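Local structure of D-psicose 3-epimerase (Agrobacterium tumefaciens, 2HK0) at residues A[121-126]-A[166-171]; A[84-89]-A[126-131]; A[225-230]-A[258-263]. The protein catalyses the 3-epimerisation that interconverts D-psicose and D-fructose, probably with the help of a metal held in its TIM barrel. One frame throughout, in Å; residues are numbered along the deposited sequence.

Contact 1. Residues A[121-126]-A[166-171]; sequences IHTIGG and NLCIEV
His122 and Gly126 mark the two ends of a run of backbone bonds to Asn166–Glu170, which ties strand 123-126 to strand 166-170 in parallel. The central bonds, from Ile124 N to Asn166 O (3.1 Å) and from Cys168 N to Ile124 O (2.7 Å), both arrive almost head-on at the carbonyl. Toward the C-terminal ends the pattern becomes less regular. Gly126 N gives Cys168 O a weak, bent bond, and Glu170 N meets Gly126 O at 3.0 Å from above the carbonyl plane, 53° out of it. Cys168 O also takes a CA-H...O contact from Gly125 CA at 3.3 Å, beside the weak bond from Gly126 N.

Apolar contacts are modest. Facing the barrel interior, Thr123 CG2 comes within 4.1 Å of Cys168 SG; with OG1 anti to the carbonyl carbon (chi1 -65°), CG2 falls anti to the backbone N and points along the strand toward the sulfur. On the outer face, Leu167 CD2 leans on Ile124 CB at 4.3 Å.

Glu170 runs out extended beyond CG, its OE1 passing 3.6 Å from Gly126 CA, while OE2 lies close to Asp203 OD2. Main-chain bonds therefore carry this contact, and the two glycines of strand 123-126 leave side chains little part in it.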
loop_
_atom_site.group_PDB
_atom_site.type_symbol
_atom_site.label_atom_id
_atom_site.label_comp_id
_atom_site.label_asym_id
_atom_site.label_seq_id
_atom_site.Cartn_x
_atom_site.Cartn_y
_atom_site.Cartn_z
ATOM N N ILE A 121 -18.299 -30.189 14.849
ATOM C CA ILE A 121 -17.441 -29.405 13.968
ATOM C C ILE A 121 -17.984 -29.584 12.542
ATOM O O ILE A 121 -18.199 -30.715 12.089
ATOM C CB ILE A 121 -15.984 -29.927 14.021
ATOM C CG1 ILE A 121 -15.354 -29.566 15.375
ATOM C CG2 ILE A 121 -15.173 -29.366 12.859
ATOM C CD1 ILE A 121 -14.010 -30.206 15.594
ATOM N N HIS A 122 -18.192 -28.486 11.830
ATOM C CA HIS A 122 -18.724 -28.565 10.472
ATOM C C HIS A 122 -17.797 -28.043 9.371
ATOM O O HIS A 122 -18.114 -28.133 8.178
ATOM C CB HIS A 122 -20.070 -27.833 10.430
ATOM C CG HIS A 122 -21.140 -28.533 11.204
ATOM N ND1 HIS A 122 -21.985 -29.458 10.629
ATOM C CD2 HIS A 122 -21.430 -28.529 12.528
ATOM C CE1 HIS A 122 -22.744 -29.998 11.567
ATOM N NE2 HIS A 122 -22.424 -29.453 12.727
ATOM N N THR A 123 -16.655 -27.500 9.772
ATOM C CA THR A 123 -15.681 -26.971 8.817
ATOM C C THR A 123 -14.326 -27.623 9.061
ATOM O O THR A 123 -13.780 -27.562 10.165
ATOM C CB THR A 123 -15.542 -25.432 8.949
ATOM O OG1 THR A 123 -16.782 -24.813 8.588
ATOM C CG2 THR A 123 -14.448 -24.889 8.037
ATOM N N ILE A 124 -13.805 -28.260 8.020
ATOM C CA ILE A 124 -12.518 -28.943 8.045
ATOM C C ILE A 124 -11.680 -28.318 6.940
ATOM O O ILE A 124 -12.146 -28.204 5.797
ATOM C CB ILE A 124 -12.705 -30.449 7.740
ATOM C CG1 ILE A 124 -13.385 -31.130 8.924
ATOM C CG2 ILE A 124 -11.382 -31.096 7.395
ATOM C CD1 ILE A 124 -12.618 -31.026 10.223
ATOM N N GLY A 125 -10.454 -27.915 7.262
ATOM C CA GLY A 125 -9.613 -27.295 6.250
ATOM C C GLY A 125 -8.168 -27.748 6.254
ATOM O O GLY A 125 -7.712 -28.423 7.179
ATOM N N GLY A 126 -7.428 -27.366 5.220
ATOM C CA GLY A 126 -6.033 -27.761 5.152
ATOM C C GLY A 126 -5.694 -28.302 3.777
ATOM O O GLY A 126 -6.516 -28.249 2.865
ATOM N N ASN A 166 -18.135 -29.412 5.611
ATOM C CA ASN A 166 -17.571 -28.839 4.389
ATOM C C ASN A 166 -16.065 -29.074 4.428
ATOM O O ASN A 166 -15.441 -28.862 5.465
ATOM C CB ASN A 166 -17.830 -27.326 4.306
ATOM C CG ASN A 166 -19.265 -27.007 3.928
ATOM O OD1 ASN A 166 -19.807 -27.594 3.002
ATOM N ND2 ASN A 166 -19.886 -26.077 4.643
ATOM N N LEU A 167 -15.500 -29.527 3.309
ATOM C CA LEU A 167 -14.070 -29.779 3.172
ATOM C C LEU A 167 -13.486 -28.553 2.459
ATOM O O LEU A 167 -13.860 -28.249 1.319
ATOM C CB LEU A 167 -13.849 -31.045 2.327
ATOM C CG LEU A 167 -14.518 -32.305 2.910
ATOM C CD1 LEU A 167 -14.404 -33.477 1.947
ATOM C CD2 LEU A 167 -13.860 -32.636 4.253
ATOM N N CYS A 168 -12.580 -27.842 3.124
ATOM C CA CYS A 168 -11.991 -26.639 2.537
ATOM C C CYS A 168 -10.539 -26.875 2.142
ATOM O O CYS A 168 -9.684 -27.102 3.000
ATOM C CB CYS A 168 -12.106 -25.485 3.530
ATOM S SG CYS A 168 -13.833 -25.198 4.017
ATOM N N ILE A 169 -10.288 -26.820 0.834
ATOM C CA ILE A 169 -8.978 -27.062 0.230
ATOM C C ILE A 169 -8.098 -25.828 0.311
ATOM O O ILE A 169 -8.365 -24.820 -0.351
ATOM C CB ILE A 169 -9.143 -27.455 -1.252
ATOM C CG1 ILE A 169 -10.230 -28.535 -1.367
ATOM C CG2 ILE A 169 -7.805 -27.936 -1.834
ATOM C CD1 ILE A 169 -9.952 -29.801 -0.565
ATOM N N GLU A 170 -7.029 -25.920 1.098
ATOM C CA GLU A 170 -6.149 -24.768 1.290
ATOM C C GLU A 170 -5.124 -24.570 0.194
ATOM O O GLU A 170 -4.430 -25.506 -0.201
ATOM C CB GLU A 170 -5.440 -24.862 2.651
ATOM C CG GLU A 170 -4.611 -23.626 3.025
ATOM C CD GLU A 170 -4.056 -23.692 4.456
ATOM O OE1 GLU A 170 -3.893 -24.814 4.983
ATOM O OE2 GLU A 170 -3.772 -22.624 5.047
ATOM N N VAL A 171 -5.047 -23.335 -0.299
ATOM C CA VAL A 171 -4.097 -22.953 -1.345
ATOM C C VAL A 171 -2.832 -22.566 -0.581
ATOM O O VAL A 171 -2.889 -21.734 0.323
ATOM C CB VAL A 171 -4.652 -21.752 -2.164
ATOM C CG1 VAL A 171 -3.609 -21.242 -3.158
ATOM C CG2 VAL A 171 -5.915 -22.194 -2.918
#

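Contact 2. Residues A[84-89]-A[126-131]; sequences AGIGPS and GALHSY
Ile86 O and Ala127 N face each other 4.2 Å apart, too far to bond, and a single water bridges them: it donates to Ile86 O at 3.0 Å and accepts from Ala127 N at 2.9 Å. No direct hydrogen bond crosses this contact, so the rest is packing. Leu128 CG stands anti to the carbonyl carbon (chi1 -44°), which turns CD2 back toward Ile86, where it sits 4.0 Å from Ile86 CB.

This is where strands 81-85 and 123-126 of the TIM barrel have run out and continue as loops at their C-terminal ends. The second loop folds tightly: Ala127 centres an inverse gamma turn, and a type I beta turn from Ala127 to Ser130 is closed by Ser130 N to Ala127 O.

Against that turn lies the ring of Pro88, its CB 3.2 Å from Ser130 O and its CD 3.8 Å from Ala127 O. Tyr131 comes next, and its CB rests against two carbonyl oxygens, Pro88 O at 3.4 Å and Ser89 O at 3.5 Å. Behind Ile86 and Pro88 stands helix 99-118, with Phe109 touching both.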
loop_
_atom_site.group_PDB
_atom_site.type_symbol
_atom_site.label_atom_id
_atom_site.label_comp_id
_atom_site.label_asym_id
_atom_site.label_seq_id
_atom_site.Cartn_x
_atom_site.Cartn_y
_atom_site.Cartn_z
ATOM N N ALA A 84 -11.732 -27.231 12.584
ATOM C CA ALA A 84 -10.549 -28.081 12.621
ATOM C C ALA A 84 -9.711 -28.144 11.364
ATOM O O ALA A 84 -10.221 -28.005 10.240
ATOM C CB ALA A 84 -10.927 -29.484 13.022
ATOM N N GLY A 85 -8.414 -28.364 11.586
ATOM C CA GLY A 85 -7.462 -28.500 10.505
ATOM C C GLY A 85 -7.083 -29.972 10.407
ATOM O O GLY A 85 -7.139 -30.710 11.402
ATOM N N ILE A 86 -6.722 -30.413 9.205
ATOM C CA ILE A 86 -6.314 -31.800 8.976
ATOM C C ILE A 86 -5.054 -31.799 8.124
ATOM O O ILE A 86 -5.010 -31.168 7.063
ATOM C CB ILE A 86 -7.397 -32.613 8.229
ATOM C CG1 ILE A 86 -8.580 -32.898 9.159
ATOM C CG2 ILE A 86 -6.806 -33.942 7.717
ATOM C CD1 ILE A 86 -9.641 -33.802 8.543
ATOM N N GLY A 87 -4.030 -32.504 8.596
ATOM C CA GLY A 87 -2.780 -32.577 7.859
ATOM C C GLY A 87 -2.451 -34.018 7.524
ATOM O O GLY A 87 -1.926 -34.741 8.361
ATOM N N PRO A 88 -2.762 -34.471 6.304
ATOM C CA PRO A 88 -2.482 -35.850 5.895
ATOM C C PRO A 88 -0.975 -36.104 5.939
ATOM O O PRO A 88 -0.186 -35.165 5.848
ATOM C CB PRO A 88 -3.033 -35.908 4.470
ATOM C CG PRO A 88 -4.072 -34.817 4.445
ATOM C CD PRO A 88 -3.386 -33.718 5.209
ATOM N N SER A 89 -0.582 -37.370 6.062
ATOM C CA SER A 89 0.832 -37.731 6.124
ATOM C C SER A 89 1.281 -38.429 4.854
ATOM O O SER A 89 0.466 -38.744 3.991
ATOM C CB SER A 89 1.090 -38.649 7.325
ATOM O OG SER A 89 0.617 -39.959 7.073
ATOM N N GLY A 126 -7.428 -27.366 5.220
ATOM C CA GLY A 126 -6.033 -27.761 5.152
ATOM C C GLY A 126 -5.694 -28.302 3.777
ATOM O O GLY A 126 -6.516 -28.249 2.865
ATOM N N ALA A 127 -4.489 -28.832 3.626
ATOM C CA ALA A 127 -4.056 -29.372 2.339
ATOM C C ALA A 127 -4.620 -30.786 2.181
ATOM O O ALA A 127 -3.865 -31.749 2.027
ATOM C CB ALA A 127 -2.532 -29.382 2.290
ATOM N N LEU A 128 -5.954 -30.890 2.208
ATOM C CA LEU A 128 -6.653 -32.171 2.135
ATOM C C LEU A 128 -6.340 -32.978 0.892
ATOM O O LEU A 128 -6.447 -34.210 0.895
ATOM C CB LEU A 128 -8.169 -31.960 2.223
ATOM C CG LEU A 128 -8.714 -30.980 3.269
ATOM C CD1 LEU A 128 -10.212 -31.247 3.502
ATOM C CD2 LEU A 128 -7.948 -31.130 4.571
ATOM N N HIS A 129 -5.950 -32.278 -0.163
ATOM C CA HIS A 129 -5.622 -32.882 -1.446
ATOM C C HIS A 129 -4.195 -33.396 -1.508
ATOM O O HIS A 129 -3.778 -33.966 -2.514
ATOM C CB HIS A 129 -5.749 -31.822 -2.527
ATOM C CG HIS A 129 -4.802 -30.676 -2.334
ATOM N ND1 HIS A 129 -4.857 -29.846 -1.232
ATOM C CD2 HIS A 129 -3.751 -30.247 -3.077
ATOM C CE1 HIS A 129 -3.881 -28.957 -1.306
ATOM N NE2 HIS A 129 -3.197 -29.179 -2.415
ATOM N N SER A 130 -3.439 -33.184 -0.442
ATOM C CA SER A 130 -2.034 -33.537 -0.466
ATOM C C SER A 130 -1.588 -34.030 0.903
ATOM O O SER A 130 -2.323 -34.730 1.595
ATOM C CB SER A 130 -1.262 -32.274 -0.874
ATOM O OG SER A 130 0.132 -32.465 -0.965
ATOM N N TYR A 131 -0.369 -33.672 1.281
ATOM C CA TYR A 131 0.161 -34.041 2.575
ATOM C C TYR A 131 1.348 -33.148 2.885
ATOM O O TYR A 131 1.746 -32.306 2.073
ATOM C CB TYR A 131 0.615 -35.498 2.590
ATOM C CG TYR A 131 1.829 -35.769 1.732
ATOM C CD1 TYR A 131 1.709 -35.948 0.358
ATOM C CD2 TYR A 131 3.103 -35.854 2.302
ATOM C CE1 TYR A 131 2.831 -36.214 -0.436
ATOM C CE2 TYR A 131 4.229 -36.116 1.520
ATOM C CZ TYR A 131 4.087 -36.298 0.155
ATOM O OH TYR A 131 5.195 -36.579 -0.612
HETATM O O HOH W 1 -3.026 -29.233 6.050
#

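Contact 3. Residues A[225-230]-A[258-263]; sequences LGHFHT and TGAVIM
The His227 imidazole meets Ala260 at its edge: the Ala260 methyl CB lies near the ring plane, 3.8 Å from CE1. At the same edge, in plane, a water sits 2.9 Å from His227 ND1; it also donates to Gly226 O and accepts from Ala260 N, so one water stitches the start of both strands together. Ile262 CG1 approaches the ring obliquely, 3.6 Å from His227 CE1. The Phe228 ring, on the other face of the sheet, has Val261 CG1 at its edge, near the ring plane, 4.2 Å from Phe228 CD2. The two side chains run side by side. His229 does the same with Ile262, its CD2 3.7 Å from Ile262 CB in an oblique approach.

The backbones are parallel. Ile262 N bonds to Phe228 O almost straight (N-H...O 172°, 3.0 Å), and Thr230 N bonds to Ile262 O, tilted 32° from the carbonyl plane; Phe228 N reaches Ala260 O only weakly. Thr230 OG1 sits between its own backbone N and carbonyl carbon (chi1 53°), which brings it up against Met263 CA, 3.1 Å away. The Thr230 and Val261 side chains cross at about a right angle, with CG2 of the one near CG1 of the other.

Strands 225-230 and 260-263 are the last two of the eight-stranded barrel, linked by helix 245-254. His227 and His229 point inward, where His227 NE2 bonds to Glu54 OE1 and His229 NE2 to Glu54 OE2, so one carboxylate of strand 52-56 holds both rings. Outward, Phe228 packs on Ile248 and Leu252 of helix 245-254 and on Met207 of helix 204-210. Thr230 lies against Trp245, while Pro238 covers both Thr230 and Met263, a selenomethionine in this crystal.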
loop_
_atom_site.group_PDB
_atom_site.type_symbol
_atom_site.label_atom_id
_atom_site.label_comp_id
_atom_site.label_asym_id
_atom_site.label_seq_id
_atom_site.Cartn_x
_atom_site.Cartn_y
_atom_site.Cartn_z
ATOM N N LEU A 225 -15.341 -19.660 -1.565
ATOM C CA LEU A 225 -14.473 -19.433 -0.407
ATOM C C LEU A 225 -15.211 -19.993 0.798
ATOM O O LEU A 225 -16.251 -19.454 1.188
ATOM C CB LEU A 225 -14.220 -17.934 -0.185
ATOM C CG LEU A 225 -12.844 -17.437 0.314
ATOM C CD1 LEU A 225 -13.047 -16.308 1.298
ATOM C CD2 LEU A 225 -12.021 -18.508 0.902
ATOM N N GLY A 226 -14.673 -21.054 1.392
ATOM C CA GLY A 226 -15.331 -21.654 2.541
ATOM C C GLY A 226 -14.647 -21.466 3.884
ATOM O O GLY A 226 -15.272 -21.669 4.922
ATOM N N HIS A 227 -13.374 -21.071 3.871
ATOM C CA HIS A 227 -12.605 -20.876 5.103
ATOM C C HIS A 227 -11.466 -19.887 4.793
ATOM O O HIS A 227 -11.020 -19.786 3.647
ATOM C CB HIS A 227 -12.053 -22.229 5.570
ATOM C CG HIS A 227 -11.775 -22.302 7.039
ATOM N ND1 HIS A 227 -12.635 -21.788 7.989
ATOM C CD2 HIS A 227 -10.747 -22.860 7.725
ATOM C CE1 HIS A 227 -12.150 -22.026 9.195
ATOM N NE2 HIS A 227 -11.004 -22.676 9.064
ATOM N N PHE A 228 -10.999 -19.163 5.804
ATOM C CA PHE A 228 -9.975 -18.134 5.606
ATOM C C PHE A 228 -9.021 -18.049 6.800
ATOM O O PHE A 228 -9.454 -18.020 7.956
ATOM C CB PHE A 228 -10.685 -16.782 5.419
ATOM C CG PHE A 228 -9.822 -15.681 4.838
ATOM C CD1 PHE A 228 -9.342 -15.761 3.539
ATOM C CD2 PHE A 228 -9.575 -14.517 5.569
ATOM C CE1 PHE A 228 -8.630 -14.697 2.963
ATOM C CE2 PHE A 228 -8.864 -13.441 5.011
ATOM C CZ PHE A 228 -8.392 -13.529 3.708
ATOM N N HIS A 229 -7.726 -17.993 6.511
ATOM C CA HIS A 229 -6.707 -17.890 7.552
ATOM C C HIS A 229 -5.992 -16.545 7.448
ATOM O O HIS A 229 -5.739 -16.052 6.339
ATOM C CB HIS A 229 -5.671 -19.017 7.401
ATOM C CG HIS A 229 -6.070 -20.298 8.064
ATOM N ND1 HIS A 229 -5.219 -21.377 8.165
ATOM C CD2 HIS A 229 -7.200 -20.645 8.720
ATOM C CE1 HIS A 229 -5.805 -22.332 8.863
ATOM N NE2 HIS A 229 -7.008 -21.912 9.214
ATOM N N THR A 230 -5.635 -15.969 8.594
ATOM C CA THR A 230 -4.954 -14.681 8.608
ATOM C C THR A 230 -3.666 -14.659 9.429
ATOM O O THR A 230 -3.497 -15.422 10.386
ATOM C CB THR A 230 -5.851 -13.593 9.166
ATOM O OG1 THR A 230 -6.343 -14.017 10.442
ATOM C CG2 THR A 230 -7.022 -13.325 8.215
ATOM N N THR A 258 -19.439 -14.875 4.891
ATOM C CA THR A 258 -20.024 -14.953 6.230
ATOM C C THR A 258 -19.427 -16.168 6.964
ATOM O O THR A 258 -19.971 -16.628 7.972
ATOM C CB THR A 258 -21.576 -15.116 6.192
ATOM O OG1 THR A 258 -21.922 -16.299 5.457
ATOM C CG2 THR A 258 -22.234 -13.902 5.534
ATOM N N GLY A 259 -18.308 -16.673 6.437
ATOM C CA GLY A 259 -17.634 -17.814 7.041
ATOM C C GLY A 259 -16.704 -17.382 8.165
ATOM O O GLY A 259 -16.818 -16.266 8.693
ATOM N N ALA A 260 -15.762 -18.256 8.514
ATOM C CA ALA A 260 -14.817 -17.992 9.590
ATOM C C ALA A 260 -13.512 -17.360 9.136
ATOM O O ALA A 260 -13.039 -17.591 8.028
ATOM C CB ALA A 260 -14.515 -19.286 10.337
ATOM N N VAL A 261 -12.936 -16.553 10.018
ATOM C CA VAL A 261 -11.655 -15.907 9.772
ATOM C C VAL A 261 -10.814 -16.325 10.985
ATOM O O VAL A 261 -11.039 -15.837 12.095
ATOM C CB VAL A 261 -11.793 -14.371 9.733
ATOM C CG1 VAL A 261 -10.416 -13.730 9.596
ATOM C CG2 VAL A 261 -12.678 -13.961 8.565
ATOM N N ILE A 262 -9.873 -17.241 10.772
ATOM C CA ILE A 262 -9.031 -17.752 11.846
ATOM C C ILE A 262 -7.630 -17.182 11.762
ATOM O O ILE A 262 -6.944 -17.350 10.736
ATOM C CB ILE A 262 -8.865 -19.291 11.761
ATOM C CG1 ILE A 262 -10.218 -19.965 11.490
ATOM C CG2 ILE A 262 -8.203 -19.817 13.065
ATOM C CD1 ILE A 262 -11.261 -19.731 12.570
HETATM N N MSE A 263 -7.182 -16.507 12.814
HETATM C CA MSE A 263 -5.804 -16.008 12.784
HETATM C C MSE A 263 -4.932 -17.213 13.163
HETATM O O MSE A 263 -5.241 -17.952 14.097
HETATM C CB MSE A 263 -5.593 -14.843 13.754
HETATM C CG MSE A 263 -5.945 -15.114 15.201
HETATM SE SE MSE A 263 -5.674 -13.454 16.218
HETATM C CE MSE A 263 -7.093 -12.357 15.482
HETATM O O HOH W 2 -15.296 -20.917 7.454
#

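Contacts 1 and 2 share Gly126, where strand 123-126 passes into its loop; their centres are 9 Å apart, and Gly125 N and O probably hydrogen-bond to Ala84 O, in strand 81-85, and Ile86 N, just past its end. Contact 3 lies one strand further round the barrel, with strand 198-203 between, 10 Å from contact 1 between centres. The two touch through the interior: Thr123 CG2 is 3.6 Å from His227 ND1, and Glu170 OE2 is 3.7 Å from His229 ND1. Contacts 2 and 3 stay about 6 Å apart at their nearest atoms. Substrate sites of TIM barrels lie at the strands' C-terminal ends, so Glu170, His229 and the contact 2 loops probably lie near this one.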